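Local coordinates for enterobactin synthetase component F-related protein (Vibrio cholerae serotype O1, PDB 4OXI) that probably activates glycine with ATP as an adenylation enzyme of a lipopolysaccharide-modifying pathway, and is captured here with glycyl-adenosine-5'-phosphate bound, at residues L86-S89 with D90-L94; D176-V179 with E180-R183; L344-Q347 with W348-T352. One frame throughout, in Å; residues are numbered along the deposited sequence.

Contact 1 of 3, residues L86-S89 with D90-L94; sequences LSLS and DYWHL
L88 meets W92 one helical turn on: its CB stands over the six-membered ring of the indole, 4.2 Å from the centroid and only 9° off the ring normal, a CH-pi contact. The same indole has L88 O over one face, toward the rim, while W92 N donates to that oxygen at 2.9 Å in an almost straight bond (173°). W92 CG lies anti to its own carbonyl carbon (chi1 -69°), which folds the ring back along the helix over the preceding turn. H93 repeats the pattern in a polar version: S89 O lies 3.3 Å above its imidazole plane and also accepts from H93 N at 2.9 Å. A water links the side chains of the adjacent S89 and D90, giving a proton to D90 OD1 at 2.7 Å and sitting 3.1 Å from S89 OG. Beyond this shell, the indole meets Y172 edge-to-face and packs on A113 and A116 of helix 108-119, H93 NE2 bonds to G120 O, and Y91 OH reaches H192 ND1. S87 OG is held by D83 O and T197 N. The helix 78-95 is thus amphipathic, with L88 and W92 turned into the domain and D90 and H93 nearer solvent. Two of its carbonyl oxygens, L88 O and S89 O, each accept a backbone N-H and also lie over the ring face of the residue that donates it.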
ATOM      1  N   LEU A  86     -17.234   6.178 -14.892  1.00 21.94           N
ATOM      2  CA  LEU A  86     -18.558   6.733 -14.631  1.00 21.76           C
ATOM      3  C   LEU A  86     -19.702   5.778 -14.973  1.00 24.17           C
ATOM      4  O   LEU A  86     -20.789   5.902 -14.412  1.00 25.33           O
ATOM      5  CB  LEU A  86     -18.765   8.077 -15.335  1.00 23.82           C
ATOM      6  CG  LEU A  86     -17.834   9.216 -14.939  1.00 27.65           C
ATOM      7  CD1 LEU A  86     -18.295  10.511 -15.612  1.00 28.32           C
ATOM      8  CD2 LEU A  86     -17.788   9.380 -13.426  1.00 24.92           C
ATOM      9  N   SER A  87     -19.482   4.818 -15.863  1.00 24.07           N
ATOM     10  CA  SER A  87     -20.521   3.807 -16.076  1.00 25.42           C
ATOM     11  C   SER A  87     -20.681   2.928 -14.838  1.00 23.70           C
ATOM     12  O   SER A  87     -21.804   2.651 -14.394  1.00 24.88           O
ATOM     13  CB  SER A  87     -20.217   2.932 -17.298  1.00 25.13           C
ATOM     14  OG  SER A  87     -20.211   3.701 -18.492  1.00 27.76           O
ATOM     15  N   LEU A  88     -19.564   2.461 -14.296  1.00 20.26           N
ATOM     16  CA  LEU A  88     -19.613   1.648 -13.086  1.00 22.63           C
ATOM     17  C   LEU A  88     -20.194   2.459 -11.935  1.00 21.20           C
ATOM     18  O   LEU A  88     -21.104   2.018 -11.235  1.00 18.40           O
ATOM     19  CB  LEU A  88     -18.205   1.168 -12.724  1.00 25.15           C
ATOM     20  CG  LEU A  88     -17.649   0.085 -13.652  1.00 26.17           C
ATOM     21  CD1 LEU A  88     -16.148  -0.078 -13.431  1.00 24.62           C
ATOM     22  CD2 LEU A  88     -18.382  -1.238 -13.415  1.00 25.81           C
ATOM     23  N   SER A  89     -19.671   3.665 -11.759  1.00 21.26           N
ATOM     24  CA  SER A  89     -20.091   4.553 -10.672  1.00 23.37           C
ATOM     25  C   SER A  89     -21.599   4.888 -10.701  1.00 22.54           C
ATOM     26  O   SER A  89     -22.283   4.852  -9.663  1.00 23.24           O
ATOM     27  CB  SER A  89     -19.245   5.825 -10.736  1.00 21.20           C
ATOM     28  OG  SER A  89     -19.599   6.716  -9.714  1.00 34.54           O
ATOM     29  N   ASP A  90     -22.123   5.205 -11.881  1.00 22.22           N
ATOM     30  CA  ASP A  90     -23.548   5.503 -12.005  1.00 23.93           C
ATOM     31  C   ASP A  90     -24.382   4.302 -11.598  1.00 24.82           C
ATOM     32  O   ASP A  90     -25.384   4.442 -10.913  1.00 27.30           O
ATOM     33  CB  ASP A  90     -23.911   5.891 -13.441  1.00 26.75           C
ATOM     34  CG  ASP A  90     -23.468   7.296 -13.805  1.00 28.67           C
ATOM     35  OD1 ASP A  90     -23.055   8.059 -12.894  1.00 29.77           O
ATOM     36  OD2 ASP A  90     -23.538   7.635 -15.010  1.00 32.12           O
ATOM     37  N   TYR A  91     -23.976   3.119 -12.041  1.00 20.51           N
ATOM     38  CA  TYR A  91     -24.716   1.908 -11.751  1.00 22.57           C
ATOM     39  C   TYR A  91     -24.699   1.640 -10.234  1.00 23.66           C
ATOM     40  O   TYR A  91     -25.752   1.398  -9.627  1.00 23.91           O
ATOM     41  CB  TYR A  91     -24.114   0.748 -12.551  1.00 20.79           C
ATOM     42  CG  TYR A  91     -24.947  -0.512 -12.628  1.00 25.00           C
ATOM     43  CD1 TYR A  91     -25.572  -0.889 -13.815  1.00 25.06           C
ATOM     44  CD2 TYR A  91     -25.084  -1.341 -11.526  1.00 20.08           C
ATOM     45  CE1 TYR A  91     -26.318  -2.059 -13.891  1.00 23.65           C
ATOM     46  CE2 TYR A  91     -25.827  -2.505 -11.589  1.00 20.89           C
ATOM     47  CZ  TYR A  91     -26.436  -2.859 -12.770  1.00 27.26           C
ATOM     48  OH  TYR A  91     -27.162  -4.027 -12.822  1.00 28.93           O
ATOM     49  N   TRP A  92     -23.516   1.710  -9.622  1.00 22.32           N
ATOM     50  CA  TRP A  92     -23.383   1.521  -8.171  1.00 23.39           C
ATOM     51  C   TRP A  92     -24.213   2.513  -7.353  1.00 22.69           C
ATOM     52  O   TRP A  92     -24.786   2.137  -6.347  1.00 24.71           O
ATOM     53  CB  TRP A  92     -21.914   1.628  -7.753  1.00 22.83           C
ATOM     54  CG  TRP A  92     -21.093   0.490  -8.235  1.00 24.38           C
ATOM     55  CD1 TRP A  92     -21.544  -0.749  -8.586  1.00 24.72           C
ATOM     56  CD2 TRP A  92     -19.668   0.473  -8.427  1.00 24.89           C
ATOM     57  NE1 TRP A  92     -20.488  -1.538  -8.982  1.00 30.03           N
ATOM     58  CE2 TRP A  92     -19.327  -0.809  -8.897  1.00 28.20           C
ATOM     59  CE3 TRP A  92     -18.652   1.419  -8.247  1.00 25.09           C
ATOM     60  CZ2 TRP A  92     -18.007  -1.177  -9.185  1.00 27.51           C
ATOM     61  CZ3 TRP A  92     -17.333   1.051  -8.524  1.00 23.81           C
ATOM     62  CH2 TRP A  92     -17.027  -0.230  -8.996  1.00 22.79           C
ATOM     63  N   HIS A  93     -24.249   3.779  -7.768  1.00 19.37           N
ATOM     64  CA  HIS A  93     -25.102   4.782  -7.126  1.00 24.74           C
ATOM     65  C   HIS A  93     -26.574   4.372  -7.147  1.00 27.36           C
ATOM     66  O   HIS A  93     -27.267   4.466  -6.129  1.00 25.38           O
ATOM     67  CB  HIS A  93     -24.958   6.141  -7.814  1.00 21.40           C
ATOM     68  CG  HIS A  93     -23.714   6.876  -7.430  1.00 27.43           C
ATOM     69  ND1 HIS A  93     -23.339   8.060  -8.026  1.00 28.75           N
ATOM     70  CD2 HIS A  93     -22.761   6.593  -6.511  1.00 26.94           C
ATOM     71  CE1 HIS A  93     -22.208   8.480  -7.484  1.00 28.79           C
ATOM     72  NE2 HIS A  93     -21.834   7.608  -6.566  1.00 27.81           N
ATOM     73  N   LEU A  94     -27.042   3.915  -8.307  1.00 23.38           N
ATOM     74  CA  LEU A  94     -28.424   3.476  -8.451  1.00 23.70           C
ATOM     75  C   LEU A  94     -28.687   2.229  -7.627  1.00 24.08           C
ATOM     76  O   LEU A  94     -29.813   2.001  -7.187  1.00 25.61           O
ATOM     77  CB  LEU A  94     -28.747   3.207  -9.920  1.00 22.31           C
ATOM     78  CG  LEU A  94     -28.579   4.438 -10.808  1.00 25.03           C
ATOM     79  CD1 LEU A  94     -28.994   4.102 -12.228  1.00 23.74           C
ATOM     80  CD2 LEU A  94     -29.404   5.611 -10.286  1.00 24.47           C
TER
HETATM   81  O   HOH W   1     -21.213   8.991 -11.087  1.00 36.15           O

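Contact 2 of 3, residues D176-V179 with E180-R183; sequences DVDV and EPLR
The chain leaves the extended conformation of D178 at V179 and enters the helix 180-185, whose first turn is closed by R183 N donating to V179 O at 2.8 Å. D178 stands just before that turn and reaches its carboxylate forward to the helix start. With CG anti to the backbone N (chi1 -174°), OD1 accepts from E180 N at 3.3 Å, a weak capping bond with an N-H...O angle of 149°. The same oxygen lies 3.4 Å from E180 CB, while OD2 reaches the proline ring, 3.7 Å from P181 CD. The side chain of D178 runs across those of E180 and P181 at about a right angle, and its two oxygens meet these two successive residues, one each. P181 has no N-H to offer, and at this position in the first turn a helix asks for none.

Further along the turn, R183 carries its guanidinium back over the start of the helix. Its chain is bent at chi3, bringing NE to E180 OE2 at 2.7 Å in a salt bridge between residues three apart. NE approaches from above the carboxylate plane, 46° out of it. NH2 of the same group passes V179 CG2 at 3.8 Å, and NH1 bonds to F191 O, so the arginine spans from the helix to strand 190-193. V179 packs on F191 and T193 of that strand, and L182 on F191 and on L155 and S159 of helix 155-164.

A negative side chain before the first turn would also suit the helix dipole. The weak Asp cap thus marks the N-terminus of helix 180-185, the helix of the beta-alpha-beta crossover that joins the adjacent parallel strands 170-173 and 190-193.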
ATOM      1  N   ASP A 176     -16.710  -7.432 -21.486  1.00 33.56           N
ATOM      2  CA  ASP A 176     -15.894  -8.438 -22.162  1.00 34.10           C
ATOM      3  C   ASP A 176     -15.770  -9.734 -21.355  1.00 35.17           C
ATOM      4  O   ASP A 176     -15.165 -10.705 -21.809  1.00 37.39           O
ATOM      5  CB  ASP A 176     -14.501  -7.880 -22.486  1.00 38.40           C
ATOM      6  CG  ASP A 176     -13.626  -7.714 -21.246  1.00 45.73           C
ATOM      7  OD1 ASP A 176     -14.050  -7.035 -20.279  1.00 45.46           O
ATOM      8  OD2 ASP A 176     -12.504  -8.272 -21.237  1.00 52.93           O
ATOM      9  N   VAL A 177     -16.335  -9.751 -20.154  1.00 34.73           N
ATOM     10  CA  VAL A 177     -16.239 -10.928 -19.302  1.00 34.65           C
ATOM     11  C   VAL A 177     -17.503 -11.766 -19.422  1.00 35.39           C
ATOM     12  O   VAL A 177     -18.605 -11.276 -19.165  1.00 34.62           O
ATOM     13  CB  VAL A 177     -16.037 -10.530 -17.831  1.00 30.68           C
ATOM     14  CG1 VAL A 177     -15.950 -11.763 -16.971  1.00 29.82           C
ATOM     15  CG2 VAL A 177     -14.785  -9.681 -17.679  1.00 31.39           C
ATOM     16  N   ASP A 178     -17.355 -13.025 -19.814  1.00 32.91           N
ATOM     17  CA  ASP A 178     -18.522 -13.882 -19.967  1.00 38.76           C
ATOM     18  C   ASP A 178     -18.914 -14.452 -18.612  1.00 36.94           C
ATOM     19  O   ASP A 178     -18.284 -15.384 -18.117  1.00 36.33           O
ATOM     20  CB  ASP A 178     -18.279 -15.007 -20.982  1.00 37.11           C
ATOM     21  CG  ASP A 178     -19.546 -15.836 -21.262  1.00 41.97           C
ATOM     22  OD1 ASP A 178     -20.669 -15.349 -20.982  1.00 47.92           O
ATOM     23  OD2 ASP A 178     -19.421 -16.969 -21.777  1.00 45.76           O
ATOM     24  N   VAL A 179     -19.955 -13.877 -18.015  1.00 41.91           N
ATOM     25  CA  VAL A 179     -20.391 -14.282 -16.683  1.00 38.18           C
ATOM     26  C   VAL A 179     -21.601 -15.213 -16.761  1.00 37.63           C
ATOM     27  O   VAL A 179     -22.069 -15.711 -15.741  1.00 36.28           O
ATOM     28  CB  VAL A 179     -20.676 -13.055 -15.766  1.00 29.20           C
ATOM     29  CG1 VAL A 179     -19.398 -12.272 -15.514  1.00 30.34           C
ATOM     30  CG2 VAL A 179     -21.741 -12.148 -16.368  1.00 29.31           C
ATOM     31  N   GLU A 180     -22.074 -15.467 -17.981  1.00 37.65           N
ATOM     32  CA  GLU A 180     -23.252 -16.312 -18.199  1.00 39.19           C
ATOM     33  C   GLU A 180     -23.213 -17.698 -17.559  1.00 35.30           C
ATOM     34  O   GLU A 180     -24.170 -18.075 -16.893  1.00 37.83           O
ATOM     35  CB  GLU A 180     -23.616 -16.404 -19.684  1.00 43.59           C
ATOM     36  CG  GLU A 180     -24.559 -15.300 -20.136  1.00 46.73           C
ATOM     37  CD  GLU A 180     -25.814 -15.209 -19.267  1.00 58.69           C
ATOM     38  OE1 GLU A 180     -26.440 -16.264 -18.976  1.00 54.54           O
ATOM     39  OE2 GLU A 180     -26.171 -14.074 -18.875  1.00 56.26           O
ATOM     40  N   PRO A 181     -22.116 -18.457 -17.740  1.00 35.80           N
ATOM     41  CA  PRO A 181     -22.102 -19.760 -17.061  1.00 32.92           C
ATOM     42  C   PRO A 181     -22.190 -19.647 -15.540  1.00 36.06           C
ATOM     43  O   PRO A 181     -22.898 -20.445 -14.916  1.00 38.36           O
ATOM     44  CB  PRO A 181     -20.747 -20.351 -17.459  1.00 33.33           C
ATOM     45  CG  PRO A 181     -20.424 -19.706 -18.757  1.00 35.49           C
ATOM     46  CD  PRO A 181     -20.960 -18.299 -18.643  1.00 37.15           C
ATOM     47  N   LEU A 182     -21.487 -18.687 -14.943  1.00 34.39           N
ATOM     48  CA  LEU A 182     -21.514 -18.563 -13.491  1.00 33.30           C
ATOM     49  C   LEU A 182     -22.879 -18.052 -13.067  1.00 25.21           C
ATOM     50  O   LEU A 182     -23.390 -18.445 -12.021  1.00 26.13           O
ATOM     51  CB  LEU A 182     -20.396 -17.659 -12.974  1.00 29.89           C
ATOM     52  CG  LEU A 182     -18.989 -18.257 -12.983  1.00 34.16           C
ATOM     53  CD1 LEU A 182     -17.957 -17.167 -12.852  1.00 36.79           C
ATOM     54  CD2 LEU A 182     -18.823 -19.226 -11.856  1.00 29.77           C
ATOM     55  N   ARG A 183     -23.482 -17.206 -13.897  1.00 31.85           N
ATOM     56  CA  ARG A 183     -24.816 -16.681 -13.610  1.00 31.29           C
ATOM     57  C   ARG A 183     -25.829 -17.811 -13.459  1.00 34.09           C
ATOM     58  O   ARG A 183     -26.689 -17.776 -12.574  1.00 33.73           O
ATOM     59  CB  ARG A 183     -25.289 -15.741 -14.711  1.00 32.76           C
ATOM     60  CG  ARG A 183     -26.680 -15.192 -14.435  1.00 34.59           C
ATOM     61  CD  ARG A 183     -27.294 -14.493 -15.641  1.00 40.75           C
ATOM     62  NE  ARG A 183     -26.416 -13.496 -16.246  1.00 44.66           N
ATOM     63  CZ  ARG A 183     -26.257 -12.260 -15.786  1.00 36.03           C
ATOM     64  NH1 ARG A 183     -26.890 -11.865 -14.690  1.00 41.61           N
ATOM     65  NH2 ARG A 183     -25.455 -11.422 -16.416  1.00 41.20           N
TER

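Contact 3 of 3, residues L344-Q347 with W348-T352; sequences LAEQ and WQQAT
The carboxylate of E346 and the amide of Q350 lie one turn apart with their planes only 15° from parallel, on the helix of a beta-alpha-beta unit formed by strand 332-336, helix 342-352 and strand 356-360. The indole of W348 leaves the helix on another side: its edge-to-face partner is F335, NE1 bonds to S333 OG, and I313, L330 and V356 pack around it. Its CG is anti to the backbone N (chi1 -174°), a torsion that carries the ring away from residues 344-347 and toward the sheet. Q349 sends its NE2 to Q354 O just past the helix end, while its CB rests 3.4 Å from A345 O, one turn back.

The backbone joins the two halves in steps of four residues: W348 N to L344 O at 3.0 Å, Q349 N to A345 O at 2.9 Å and Q350 N to E346 O at 2.9 Å. A351 N to Q347 O is weak at 3.4 Å, near the end of the helix. The side chain of A345 is about 11 Å from the bound glycyl-adenosine-5'-phosphate, too far to touch it. Where the E346 and Q350 side chains meet, both chains bend at chi2, and E346 OE2 comes 3.3 Å from Q350 CG.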
ATOM      1  N   LEU A 344      22.796   2.109  -1.718  1.00 34.83           N
ATOM      2  CA  LEU A 344      21.748   1.734  -2.665  1.00 33.90           C
ATOM      3  C   LEU A 344      21.217   2.960  -3.393  1.00 33.31           C
ATOM      4  O   LEU A 344      21.071   2.956  -4.616  1.00 33.20           O
ATOM      5  CB  LEU A 344      20.597   1.032  -1.954  1.00 35.55           C
ATOM      6  CG  LEU A 344      20.805  -0.421  -1.555  1.00 35.69           C
ATOM      7  CD1 LEU A 344      19.468  -1.002  -1.122  1.00 36.29           C
ATOM      8  CD2 LEU A 344      21.416  -1.221  -2.708  1.00 34.56           C
ATOM      9  N   ALA A 345      20.920   4.015  -2.643  1.00 30.13           N
ATOM     10  CA  ALA A 345      20.362   5.196  -3.269  1.00 29.12           C
ATOM     11  C   ALA A 345      21.383   5.767  -4.249  1.00 35.45           C
ATOM     12  O   ALA A 345      21.011   6.272  -5.315  1.00 33.31           O
ATOM     13  CB  ALA A 345      19.965   6.224  -2.233  1.00 28.44           C
ATOM     14  N   GLU A 346      22.666   5.672  -3.899  1.00 35.34           N
ATOM     15  CA  GLU A 346      23.726   6.180  -4.777  1.00 35.19           C
ATOM     16  C   GLU A 346      23.775   5.425  -6.101  1.00 33.61           C
ATOM     17  O   GLU A 346      23.847   6.039  -7.168  1.00 33.50           O
ATOM     18  CB  GLU A 346      25.098   6.147  -4.091  1.00 34.72           C
ATOM     19  CG  GLU A 346      26.284   6.414  -5.030  1.00 39.98           C
ATOM     20  CD  GLU A 346      26.294   7.821  -5.640  1.00 45.38           C
ATOM     21  OE1 GLU A 346      25.574   8.718  -5.139  1.00 47.97           O
ATOM     22  OE2 GLU A 346      27.034   8.031  -6.628  1.00 49.00           O
ATOM     23  N   GLN A 347      23.705   4.099  -6.037  1.00 31.43           N
ATOM     24  CA  GLN A 347      23.743   3.306  -7.257  1.00 32.52           C
ATOM     25  C   GLN A 347      22.516   3.538  -8.141  1.00 36.67           C
ATOM     26  O   GLN A 347      22.616   3.513  -9.365  1.00 33.40           O
ATOM     27  CB  GLN A 347      23.931   1.826  -6.932  1.00 36.23           C
ATOM     28  CG  GLN A 347      25.357   1.495  -6.515  1.00 35.30           C
ATOM     29  CD  GLN A 347      25.494   0.091  -5.973  1.00 45.66           C
ATOM     30  OE1 GLN A 347      25.256  -0.155  -4.785  1.00 47.55           O
ATOM     31  NE2 GLN A 347      25.882  -0.844  -6.833  1.00 46.90           N
ATOM     32  N   TRP A 348      21.359   3.778  -7.532  1.00 34.74           N
ATOM     33  CA  TRP A 348      20.172   4.035  -8.331  1.00 30.42           C
ATOM     34  C   TRP A 348      20.301   5.414  -8.964  1.00 30.73           C
ATOM     35  O   TRP A 348      19.977   5.592 -10.141  1.00 29.78           O
ATOM     36  CB  TRP A 348      18.891   3.927  -7.490  1.00 26.82           C
ATOM     37  CG  TRP A 348      17.614   4.041  -8.303  1.00 23.91           C
ATOM     38  CD1 TRP A 348      16.944   5.184  -8.623  1.00 24.41           C
ATOM     39  CD2 TRP A 348      16.868   2.963  -8.884  1.00 25.90           C
ATOM     40  NE1 TRP A 348      15.817   4.885  -9.368  1.00 25.66           N
ATOM     41  CE2 TRP A 348      15.750   3.527  -9.540  1.00 25.07           C
ATOM     42  CE3 TRP A 348      17.030   1.571  -8.905  1.00 28.00           C
ATOM     43  CZ2 TRP A 348      14.804   2.750 -10.214  1.00 25.12           C
ATOM     44  CZ3 TRP A 348      16.092   0.797  -9.582  1.00 28.13           C
ATOM     45  CH2 TRP A 348      14.995   1.390 -10.226  1.00 28.66           C
ATOM     46  N   GLN A 349      20.794   6.384  -8.193  1.00 29.87           N
ATOM     47  CA  GLN A 349      20.938   7.745  -8.710  1.00 31.75           C
ATOM     48  C   GLN A 349      21.975   7.853  -9.843  1.00 36.22           C
ATOM     49  O   GLN A 349      21.816   8.662 -10.761  1.00 35.73           O
ATOM     50  CB  GLN A 349      21.247   8.745  -7.584  1.00 31.57           C
ATOM     51  CG  GLN A 349      21.368  10.192  -8.086  1.00 32.83           C
ATOM     52  CD  GLN A 349      21.098  11.214  -7.000  1.00 34.38           C
ATOM     53  OE1 GLN A 349      21.952  11.475  -6.143  1.00 38.81           O
ATOM     54  NE2 GLN A 349      19.902  11.802  -7.025  1.00 31.05           N
ATOM     55  N   GLN A 350      23.024   7.035  -9.793  1.00 37.56           N
ATOM     56  CA  GLN A 350      23.998   7.010 -10.887  1.00 36.99           C
ATOM     57  C   GLN A 350      23.362   6.517 -12.177  1.00 35.12           C
ATOM     58  O   GLN A 350      23.726   6.964 -13.267  1.00 37.78           O
ATOM     59  CB  GLN A 350      25.217   6.154 -10.531  1.00 33.59           C
ATOM     60  CG  GLN A 350      26.230   6.868  -9.631  1.00 41.08           C
ATOM     61  CD  GLN A 350      26.761   8.159 -10.249  1.00 49.95           C
ATOM     62  OE1 GLN A 350      27.566   8.127 -11.186  1.00 57.96           O
ATOM     63  NE2 GLN A 350      26.302   9.304  -9.734  1.00 48.91           N
ATOM     64  N   ALA A 351      22.403   5.601 -12.064  1.00 37.87           N
ATOM     65  CA  ALA A 351      21.706   5.110 -13.256  1.00 31.74           C
ATOM     66  C   ALA A 351      20.783   6.162 -13.833  1.00 31.67           C
ATOM     67  O   ALA A 351      20.684   6.290 -15.050  1.00 34.09           O
ATOM     68  CB  ALA A 351      20.933   3.846 -12.955  1.00 33.05           C
ATOM     69  N   THR A 352      20.092   6.912 -12.974  1.00 25.75           N
ATOM     70  CA  THR A 352      19.136   7.895 -13.488  1.00 30.03           C
ATOM     71  C   THR A 352      19.777   9.268 -13.687  1.00 31.72           C
ATOM     72  O   THR A 352      19.300  10.056 -14.501  1.00 26.76           O
ATOM     73  CB  THR A 352      17.884   8.074 -12.555  1.00 29.57           C
ATOM     74  OG1 THR A 352      18.268   8.738 -11.342  1.00 27.96           O
ATOM     75  CG2 THR A 352      17.233   6.734 -12.223  1.00 24.79           C
TER

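Overall arrangement
All three contacts are local, between residues near in sequence. Contacts 1 and 2 share a side of the chain, their centres 20 Å apart, and both pack against the parallel sheet containing strands 170-173 and 190-193; H192, a partner in contact 1, sits beside F191, on which contact 2 packs. The centres of contacts 1 and 3 are about 45 Å apart, across the chain's centre, and contact 3 lies on a helix that packs against a different sheet. Contacts 1 and 3 are partly buried stretches within single helices, each turning a tryptophan inward, but only in contact 1 does the indole face a side chain and carbonyl of its own helix. Contact 2 is a surface helix start where a salt bridge and a weak Asp cap add to the backbone bond.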